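Local coordinates for protein Atp-dependent DNA ligase (Psychromonas sp., PDB 4D05) that catalyses, as an ATP-dependent DNA ligase, the joining of DNA strands, probably nick sealing, through a covalent enzyme-adenylate intermediate, at residues 25-30 and 65-70; 59-64 and 99-104. All blocks are in the same frame, centred on the assembly; numbering follows the deposited sequence. Where two conformers were deposited one is given.

Contact 1: 25-30 and 65-70; sequences EKLDGI and ELWIAR. With AMP (adenosine monophosphate), chain H.
Leu27 overlaps the indole of Trp67 from one side, laying its isobutyl group across the ring. Leu27 CB makes a CH-pi contact over the face of the five-membered ring, 4.0 Å from its centroid. With CG anti to the carbonyl carbon (chi1 -58°), the two methyls are carried over the indole, CD1 above its centre and CD2 against CE2 and CZ2. The opposite face of Trp67 is taken by its own chain, Ala69 N lying 3.8 Å above the plane. At the edge, a water joins Trp67 NE1 to Asp28 N, so the ring is bounded on both faces and tethered at one edge.

Glu25 and Arg70 close the outer end. Glu25 extends from the backbone and is gripped side-on: Arg70 NE donates to the syn lone pair of Glu25 OE2 (2.8 Å), and Arg70 NH2 reaches Glu25 OE1 (2.9 Å) from above the carboxylate plane, since the two planes are turned 50° apart. Arg70 NH1 goes to Gly150 O. An alanine here would remove both arms of the salt bridge and the bond to Gly150, and would probably leave Glu25 less firmly held.

At the other end Ile30 and Leu66 form an antiparallel hydrogen-bonded pair, and Gly29 CA rests on Leu66 O, where a beta carbon would clash. Glu65 OE1 takes a weak bond from Gly29 N, while Glu65 OE2 lies 3.0 Å from AMP O4'.

Lys26 to Gly29 form the KxDG motif of nucleotidyltransferases, and Lys26 NZ is covalently bonded to AMP P (1.9 Å). Leu27 N donates almost straight to AMP N7 (3.0 Å, 175°) and Glu25 O accepts from AMP N6. Reading the Hoogsteen edge with backbone groups in this way is consistent with a preference for adenine over guanine.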
ATOM      1  N   GLU A  25       5.446  -5.071   7.518  1.00  4.27           N
ATOM      2  CA  GLU A  25       4.647  -3.830   7.566  1.00  2.94           C
ATOM      3  C   GLU A  25       4.727  -3.084   6.242  1.00  2.59           C
ATOM      4  O   GLU A  25       5.813  -2.827   5.699  1.00  3.84           O
ATOM      5  CB  GLU A  25       5.147  -2.932   8.697  1.00  5.17           C
ATOM      6  CG  GLU A  25       4.280  -1.669   8.872  1.00  5.44           C
ATOM      7  CD  GLU A  25       4.629  -0.839  10.081  1.00  7.53           C
ATOM      8  OE1 GLU A  25       5.223  -1.399  11.026  1.00  8.40           O
ATOM      9  OE2 GLU A  25       4.300   0.386  10.090  1.00  8.21           O
ATOM     10  N   LYS A  26       3.569  -2.730   5.708  1.00  3.37           N
ATOM     11  CA  LYS A  26       3.482  -1.891   4.517  1.00  3.92           C
ATOM     12  C   LYS A  26       3.876  -0.462   4.933  1.00  5.51           C
ATOM     13  O   LYS A  26       3.217   0.140   5.764  1.00  5.82           O
ATOM     14  CB  LYS A  26       2.039  -1.918   4.017  1.00  4.40           C
ATOM     15  CG  LYS A  26       1.772  -1.246   2.680  1.00  6.79           C
ATOM     16  CD  LYS A  26       0.284  -1.440   2.359  1.00  9.17           C
ATOM     17  CE  LYS A  26      -0.023  -1.081   0.886  1.00 12.22           C
ATOM     18  NZ  LYS A  26       0.125   0.375   0.811  1.00 15.52           N
ATOM     19  N   LEU A  27       4.955   0.065   4.358  1.00  4.78           N
ATOM     20  CA  LEU A  27       5.448   1.383   4.775  1.00  5.49           C
ATOM     21  C   LEU A  27       5.003   2.446   3.770  1.00  8.10           C
ATOM     22  O   LEU A  27       5.041   2.230   2.570  1.00  7.25           O
ATOM     23  CB  LEU A  27       6.980   1.397   4.843  1.00  6.77           C
ATOM     24  CG  LEU A  27       7.619   0.376   5.763  1.00  7.41           C
ATOM     25  CD1 LEU A  27       9.139   0.604   5.858  1.00  7.20           C
ATOM     26  CD2 LEU A  27       6.974   0.415   7.142  1.00  7.25           C
ATOM     27  N   ASP A  28       4.570   3.589   4.294  1.00  6.74           N
ATOM     28  CA  ASP A  28       4.116   4.701   3.460  1.00  7.01           C
ATOM     29  C   ASP A  28       5.308   5.639   3.259  1.00  7.35           C
ATOM     30  O   ASP A  28       5.474   6.639   3.964  1.00  8.13           O
ATOM     31  CB  ASP A  28       2.992   5.441   4.165  1.00 11.89           C
ATOM     32  CG  ASP A  28       2.266   6.428   3.254  1.00 15.18           C
ATOM     33  OD1 ASP A  28       2.329   6.350   2.013  1.00 13.46           O
ATOM     34  OD2 ASP A  28       1.552   7.261   3.816  1.00 19.20           O
ATOM     35  N   GLY A  29       6.125   5.289   2.288  1.00  6.30           N
ATOM     36  CA  GLY A  29       7.286   6.098   1.925  1.00  5.24           C
ATOM     37  C   GLY A  29       7.374   6.319   0.439  1.00  5.43           C
ATOM     38  O   GLY A  29       6.366   6.309  -0.273  1.00  7.82           O
ATOM     39  N   ILE A  30       8.605   6.525  -0.038  1.00  4.48           N
ATOM     40  CA  ILE A  30       8.863   6.704  -1.444  1.00  3.92           C
ATOM     41  C   ILE A  30       9.691   5.520  -1.915  1.00  4.73           C
ATOM     42  O   ILE A  30      10.787   5.289  -1.397  1.00  5.78           O
ATOM     43  CB  ILE A  30       9.645   8.015  -1.691  1.00  5.46           C
ATOM     44  CG1 ILE A  30       8.747   9.224  -1.401  1.00  6.40           C
ATOM     45  CG2 ILE A  30      10.153   8.094  -3.126  1.00  6.10           C
ATOM     46  CD1 ILE A  30       7.573   9.374  -2.355  1.00  9.19           C
ATOM     47  N   GLU A  65      12.008   1.140   0.505  1.00  3.68           N
ATOM     48  CA  GLU A  65      11.216   2.362   0.695  1.00  2.83           C
ATOM     49  C   GLU A  65      12.099   3.394   1.405  1.00  3.92           C
ATOM     50  O   GLU A  65      12.671   3.080   2.458  1.00  4.90           O
ATOM     51  CB  GLU A  65      10.026   2.091   1.623  1.00  7.51           C
ATOM     52  CG  GLU A  65       8.860   1.407   0.993  1.00 13.13           C
ATOM     53  CD  GLU A  65       8.065   2.216  -0.022  1.00 11.15           C
ATOM     54  OE1 GLU A  65       7.680   3.399   0.209  1.00 15.06           O
ATOM     55  OE2 GLU A  65       7.685   1.592  -1.013  1.00 14.78           O
ATOM     56  N   LEU A  66      12.209   4.602   0.856  1.00  3.43           N
ATOM     57  CA  LEU A  66      12.794   5.706   1.613  1.00  2.22           C
ATOM     58  C   LEU A  66      11.716   6.102   2.619  1.00  2.71           C
ATOM     59  O   LEU A  66      10.576   6.420   2.235  1.00  3.22           O
ATOM     60  CB  LEU A  66      13.157   6.861   0.693  1.00  3.03           C
ATOM     61  CG  LEU A  66      14.176   6.517  -0.398  1.00  3.59           C
ATOM     62  CD1 LEU A  66      14.315   7.646  -1.393  1.00  5.37           C
ATOM     63  CD2 LEU A  66      15.534   6.201   0.210  1.00  5.16           C
ATOM     64  N   TRP A  67      12.068   6.098   3.898  1.00  3.57           N
ATOM     65  CA  TRP A  67      11.071   6.250   4.945  1.00  3.84           C
ATOM     66  C   TRP A  67      11.724   6.743   6.219  1.00  4.06           C
ATOM     67  O   TRP A  67      12.881   6.418   6.527  1.00  6.09           O
ATOM     68  CB  TRP A  67      10.453   4.879   5.166  1.00  4.83           C
ATOM     69  CG  TRP A  67       9.346   4.708   6.181  1.00  4.69           C
ATOM     70  CD1 TRP A  67       7.995   4.913   5.991  1.00  4.14           C
ATOM     71  CD2 TRP A  67       9.482   4.154   7.501  1.00  5.65           C
ATOM     72  NE1 TRP A  67       7.295   4.520   7.138  1.00  5.21           N
ATOM     73  CE2 TRP A  67       8.190   4.035   8.052  1.00  5.64           C
ATOM     74  CE3 TRP A  67      10.568   3.721   8.248  1.00  6.50           C
ATOM     75  CZ2 TRP A  67       7.976   3.538   9.343  1.00  8.00           C
ATOM     76  CZ3 TRP A  67      10.346   3.222   9.525  1.00  8.69           C
ATOM     77  CH2 TRP A  67       9.060   3.125  10.043  1.00  7.27           C
ATOM     78  N   ILE A  68      10.986   7.575   6.941  1.00  3.04           N
ATOM     79  CA  ILE A  68      11.466   8.122   8.200  1.00  6.23           C
ATOM     80  C   ILE A  68      10.810   7.459   9.384  1.00  7.89           C
ATOM     81  O   ILE A  68      11.494   6.967  10.295  1.00  7.58           O
ATOM     82  CB  ILE A  68      11.234   9.634   8.253  1.00  6.08           C
ATOM     83  CG1 ILE A  68      12.077  10.318   7.169  1.00  6.32           C
ATOM     84  CG2 ILE A  68      11.583  10.215   9.627  1.00  7.51           C
ATOM     85  CD1 ILE A  68      11.736  11.769   6.924  1.00  6.27           C
ATOM     86  N   ALA A  69       9.492   7.478   9.382  1.00  6.18           N
ATOM     87  CA  ALA A  69       8.691   6.881  10.474  1.00  7.19           C
ATOM     88  C   ALA A  69       7.255   6.783  10.013  1.00  8.06           C
ATOM     89  O   ALA A  69       6.899   7.337   8.990  1.00  8.93           O
ATOM     90  CB  ALA A  69       8.772   7.795  11.684  1.00  8.08           C
ATOM     91  N   ARG A  70       6.402   6.106  10.784  1.00  7.13           N
ATOM     92  CA  ARG A  70       5.008   6.120  10.473  1.00  6.91           C
ATOM     93  C   ARG A  70       4.536   7.580  10.485  1.00  8.44           C
ATOM     94  O   ARG A  70       5.007   8.401  11.277  1.00  8.67           O
ATOM     95  CB  ARG A  70       4.232   5.332  11.531  1.00  8.03           C
ATOM     96  CG  ARG A  70       4.539   3.865  11.529  1.00  8.01           C
ATOM     97  CD  ARG A  70       3.850   3.125  12.686  1.00  6.88           C
ATOM     98  NE  ARG A  70       3.956   1.676  12.560  1.00  8.85           N
ATOM     99  CZ  ARG A  70       3.576   0.832  13.513  1.00 11.69           C
ATOM    100  NH1 ARG A  70       3.048   1.293  14.644  1.00 11.05           N
ATOM    101  NH2 ARG A  70       3.736  -0.472  13.352  1.00 12.09           N
TER
HETATM  102  P   AMP H1263       0.283   0.727  -1.096  1.00 19.70           P
HETATM  103  O1P AMP H1263      -0.962   0.296  -1.819  1.00 21.39           O
HETATM  104  O2P AMP H1263       0.742   2.167  -0.959  1.00 21.02           O
HETATM  105  O5' AMP H1263       1.455  -0.203  -1.624  1.00 16.59           O
HETATM  106  C5' AMP H1263       2.675  -0.036  -0.939  1.00 19.09           C
HETATM  107  C4' AMP H1263       3.740   0.064  -1.987  1.00 15.89           C
HETATM  108  O4' AMP H1263       5.019   0.181  -1.403  1.00 13.75           O
HETATM  109  C3' AMP H1263       3.696  -1.198  -2.781  1.00 21.57           C
HETATM  110  O3' AMP H1263       3.811  -0.762  -4.145  1.00 23.92           O
HETATM  111  C2' AMP H1263       4.906  -1.965  -2.331  1.00 20.08           C
HETATM  112  O2' AMP H1263       5.334  -2.498  -3.587  1.00 22.04           O
HETATM  113  C1' AMP H1263       5.827  -0.969  -1.565  1.00 14.59           C
HETATM  114  N9  AMP H1263       6.074  -1.420  -0.153  1.00 11.38           N
HETATM  115  C8  AMP H1263       5.949  -0.752   1.029  1.00  8.92           C
HETATM  116  N7  AMP H1263       6.231  -1.529   2.105  1.00  8.16           N
HETATM  117  C5  AMP H1263       6.605  -2.719   1.581  1.00  5.99           C
HETATM  118  C6  AMP H1263       6.984  -4.019   2.140  1.00  4.91           C
HETATM  119  N6  AMP H1263       7.078  -4.168   3.470  1.00  5.95           N
HETATM  120  N1  AMP H1263       7.270  -4.986   1.261  1.00  6.63           N
HETATM  121  C2  AMP H1263       7.129  -4.856  -0.065  1.00  7.36           C
HETATM  122  N3  AMP H1263       6.774  -3.725  -0.649  1.00  7.24           N
HETATM  123  C4  AMP H1263       6.499  -2.644   0.120  1.00  7.09           C
HETATM  124  O   HOH W   1       5.778   7.708   6.441  0.94  5.52           O
HETATM  125  O   HOH W   2       4.347   4.059   7.125  0.99  6.27           O

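Contact 2: 59-64 and 99-104; sequences TTAMDG and DLPKST. With SO4 (sulfate ion), chain G.
Carboxylates and peptides are the flat groups here. The carboxylate of Asp99 is approached from above, 29° out of its plane, by Leu100 N, which donates to Asp99 OD1 over 2.7 Å; Arg110 forms a salt bridge with the same oxygen. Asp63, in one of its two modelled conformers, sets OD1 against the ring of Pro101, at only 2.9 Å from Pro101 CG. That tight approach accompanies a chi1 of -114°, far from any staggered position, while Asp63 OD2 is held in a salt bridge by Arg31.

Two backbone bonds make Asp63 and Asp99 an antiparallel hydrogen-bonded pair. Asp63 N to Asp99 O is short and straight (2.8 Å), although the donor stands 45° above the carbonyl plane; Asp99 N to Asp63 O is longer (3.2 Å) but lies on a lone pair. Beyond the pair, residues 100-103 leave the strand in a type I turn from Leu100 to Ser103.

On the other side from the two aspartates, Met62, present as selenomethionine, runs alongside Leu100 and touches it through Met62 CG and Leu100 CD2 (3.9 Å). The same methyl meets Thr60 CG2. Ala61 CB packs on Lys102 CG, and a water donates to Ala61 O (2.7 Å) while accepting from Lys102 N, bridging the strand entry to the turn. A sulfate, probably from the crystallisation liquor, accepts from Ala61 N and is linked to that water.

The contact sets the exit of strand 94-99 antiparallel to the entry of strand 62-67, neighbours in a mixed sheet of the ATP-dependent DNA ligase (nucleotidyltransferase) domain. Strand 30-34 lies along the other edge of 62-67, bringing Tyr33 onto Asp63 and Pro101, while helix 107-121 covers Leu100 with Lys113 and Met114.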
ATOM      1  N   THR A  59      26.957  -3.248  -3.638  1.00  7.36           N
ATOM      2  CA  THR A  59      26.614  -3.044  -5.031  1.00  8.82           C
ATOM      3  C   THR A  59      25.491  -3.985  -5.483  1.00  6.76           C
ATOM      4  O   THR A  59      24.994  -3.887  -6.606  1.00  9.71           O
ATOM      5  CB  THR A  59      27.834  -3.089  -5.965  1.00 10.26           C
ATOM      6  OG1 THR A  59      28.612  -4.238  -5.677  1.00 10.16           O
ATOM      7  CG2 THR A  59      28.716  -1.847  -5.748  1.00 10.28           C
ATOM      8  N   THR A  60      25.067  -4.881  -4.591  1.00  5.64           N
ATOM      9  CA  THR A  60      23.906  -5.733  -4.860  1.00  5.97           C
ATOM     10  C   THR A  60      22.698  -4.828  -5.095  1.00  5.48           C
ATOM     11  O   THR A  60      22.472  -3.896  -4.330  1.00  5.41           O
ATOM     12  CB  THR A  60      23.626  -6.615  -3.653  1.00  8.01           C
ATOM     13  OG1 THR A  60      24.790  -7.407  -3.363  1.00  8.81           O
ATOM     14  CG2 THR A  60      22.448  -7.517  -3.897  1.00  7.47           C
ATOM     15  N   ALA A  61      21.943  -5.057  -6.164  1.00  3.62           N
ATOM     16  CA  ALA A  61      20.730  -4.269  -6.378  1.00  2.93           C
ATOM     17  C   ALA A  61      19.712  -4.537  -5.282  1.00  3.24           C
ATOM     18  O   ALA A  61      19.554  -5.668  -4.827  1.00  4.27           O
ATOM     19  CB  ALA A  61      20.137  -4.579  -7.722  1.00  5.18           C
HETATM   20  N   MSE A  62      19.034  -3.478  -4.860  1.00  2.52           N
HETATM   21  CA  MSE A  62      18.076  -3.563  -3.769  1.00  1.73           C
HETATM   22  C   MSE A  62      16.802  -2.752  -4.052  1.00  2.90           C
HETATM   23  O   MSE A  62      16.863  -1.682  -4.639  1.00  4.08           O
HETATM   24  CB  MSE A  62      18.704  -3.036  -2.435  1.00  1.56           C
HETATM   25  CG  MSE A  62      20.004  -3.819  -2.016  1.00  2.97           C
HETATM   26 SE   MSE A  62      20.724  -3.165  -0.336  1.00  6.76          SE
HETATM   27  CE  MSE A  62      21.560  -1.553  -1.051  1.00  7.66           C
ATOM     28  N   ASP A  63      15.663  -3.274  -3.603  0.69  2.78           N
ATOM     29  CA  ASP A  63      14.374  -2.591  -3.665  0.69  3.96           C
ATOM     30  C   ASP A  63      13.958  -2.221  -2.255  0.69  3.97           C
ATOM     31  O   ASP A  63      14.008  -3.052  -1.395  0.69  3.55           O
ATOM     32  CB  ASP A  63      13.335  -3.543  -4.209  0.69  7.77           C
ATOM     33  CG  ASP A  63      12.813  -3.137  -5.524  0.69 16.81           C
ATOM     34  OD1 ASP A  63      13.588  -3.102  -6.493  0.69 21.56           O
ATOM     35  OD2 ASP A  63      11.598  -2.892  -5.609  0.69 19.60           O
ATOM     36  N   GLY A  64      13.550  -0.971  -2.023  1.00  3.65           N
ATOM     37  CA  GLY A  64      13.160  -0.550  -0.695  1.00  4.70           C
ATOM     38  C   GLY A  64      12.309   0.695  -0.701  1.00  4.27           C
ATOM     39  O   GLY A  64      11.916   1.212  -1.762  1.00  4.26           O
ATOM     40  N   ASP A  99      13.511  -6.199  -1.033  1.00  2.47           N
ATOM     41  CA  ASP A  99      13.856  -7.229  -1.994  1.00  2.56           C
ATOM     42  C   ASP A  99      15.184  -6.948  -2.691  1.00  3.11           C
ATOM     43  O   ASP A  99      15.799  -5.892  -2.506  1.00  3.14           O
ATOM     44  CB  ASP A  99      12.713  -7.437  -3.002  1.00  3.79           C
ATOM     45  CG  ASP A  99      12.539  -8.898  -3.410  1.00  4.01           C
ATOM     46  OD1 ASP A  99      13.507  -9.672  -3.279  1.00  5.14           O
ATOM     47  OD2 ASP A  99      11.452  -9.263  -3.914  1.00  3.78           O
ATOM     48  N   LEU A 100      15.619  -7.944  -3.446  1.00  2.95           N
ATOM     49  CA  LEU A 100      16.880  -7.965  -4.214  1.00  3.44           C
ATOM     50  C   LEU A 100      16.494  -8.295  -5.670  1.00  3.17           C
ATOM     51  O   LEU A 100      16.363  -9.459  -6.059  1.00  4.19           O
ATOM     52  CB  LEU A 100      17.850  -9.035  -3.667  1.00  4.10           C
ATOM     53  CG  LEU A 100      18.273  -8.882  -2.219  1.00  3.93           C
ATOM     54  CD1 LEU A 100      19.238  -9.965  -1.772  1.00  4.72           C
ATOM     55  CD2 LEU A 100      18.934  -7.544  -1.970  1.00  4.03           C
ATOM     56  N   PRO A 101      16.224  -7.270  -6.475  1.00  3.56           N
ATOM     57  CA  PRO A 101      15.547  -7.514  -7.761  1.00  4.74           C
ATOM     58  C   PRO A 101      16.367  -8.207  -8.830  1.00  6.28           C
ATOM     59  O   PRO A 101      15.778  -8.580  -9.848  1.00  7.22           O
ATOM     60  CB  PRO A 101      15.173  -6.105  -8.254  1.00  6.79           C
ATOM     61  CG  PRO A 101      15.394  -5.239  -7.125  1.00 10.52           C
ATOM     62  CD  PRO A 101      16.344  -5.843  -6.168  1.00  6.96           C
ATOM     63  N   LYS A 102      17.679  -8.349  -8.647  1.00  4.83           N
ATOM     64  CA  LYS A 102      18.482  -9.058  -9.636  1.00  6.64           C
ATOM     65  C   LYS A 102      18.787 -10.488  -9.171  1.00  6.70           C
ATOM     66  O   LYS A 102      19.498 -11.243  -9.853  1.00  7.80           O
ATOM     67  CB  LYS A 102      19.772  -8.308  -9.927  1.00  8.74           C
ATOM     68  CG  LYS A 102      19.559  -6.989 -10.680  1.00  9.94           C
ATOM     69  CD  LYS A 102      18.889  -7.202 -12.038  1.00 17.31           C
ATOM     70  CE  LYS A 102      18.718  -5.899 -12.846  1.00 23.16           C
ATOM     71  NZ  LYS A 102      18.173  -6.181 -14.214  1.00 26.23           N
ATOM     72  N   SER A 103      18.229 -10.878  -8.026  1.00  7.39           N
ATOM     73  CA  SER A 103      18.478 -12.213  -7.490  1.00  6.73           C
ATOM     74  C   SER A 103      17.693 -13.260  -8.273  1.00  6.70           C
ATOM     75  O   SER A 103      16.571 -12.999  -8.736  1.00  8.06           O
ATOM     76  CB  SER A 103      18.029 -12.281  -6.047  1.00  7.63           C
ATOM     77  OG  SER A 103      18.034 -13.615  -5.572  1.00  7.65           O
ATOM     78  N   THR A 104      18.255 -14.456  -8.361  1.00  6.77           N
ATOM     79  CA  THR A 104      17.582 -15.553  -9.062  1.00  8.00           C
ATOM     80  C   THR A 104      17.182 -16.696  -8.136  1.00  6.91           C
ATOM     81  O   THR A 104      16.826 -17.780  -8.608  1.00  9.12           O
ATOM     82  CB  THR A 104      18.439 -16.128 -10.187  1.00 10.43           C
ATOM     83  OG1 THR A 104      19.712 -16.509  -9.669  1.00 10.41           O
ATOM     84  CG2 THR A 104      18.612 -15.057 -11.316  1.00 12.48           C
TER
HETATM   85  S   SO4 G1262      22.784  -8.995  -7.480  0.81 31.53           S
HETATM   86  O1  SO4 G1262      23.970  -9.278  -6.634  0.81 33.30           O
HETATM   87  O2  SO4 G1262      23.064  -9.644  -8.783  0.81 35.26           O
HETATM   88  O3  SO4 G1262      21.554  -9.652  -6.855  0.81 23.77           O
HETATM   89  O4  SO4 G1262      22.622  -7.505  -7.690  0.81 17.67           O
HETATM   90  O   HOH W   3      19.527  -7.859  -6.455  0.99  4.72           O

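In the fold
Strand 62-67 serves both contacts, one at each end. Contact 2 uses its beginning, against the end of strand 94-99; contact 1 uses its end, against the chain that leads from the adenylated lysine into strand 30-34. The centres of the two contacts are about 18 Å apart, and their segments alternate along the sequence. Contact 1 holds Glu25, Lys26, Leu27 and Glu65 of the AMP pocket, whereas contact 2 holds none of the pocket residues; the side chain of Asp63 comes to about 7 Å from the bound AMP, between nearest atoms. Arg31, itself a pocket residue, connects them: it touches Glu65 and forms a salt bridge with Asp63.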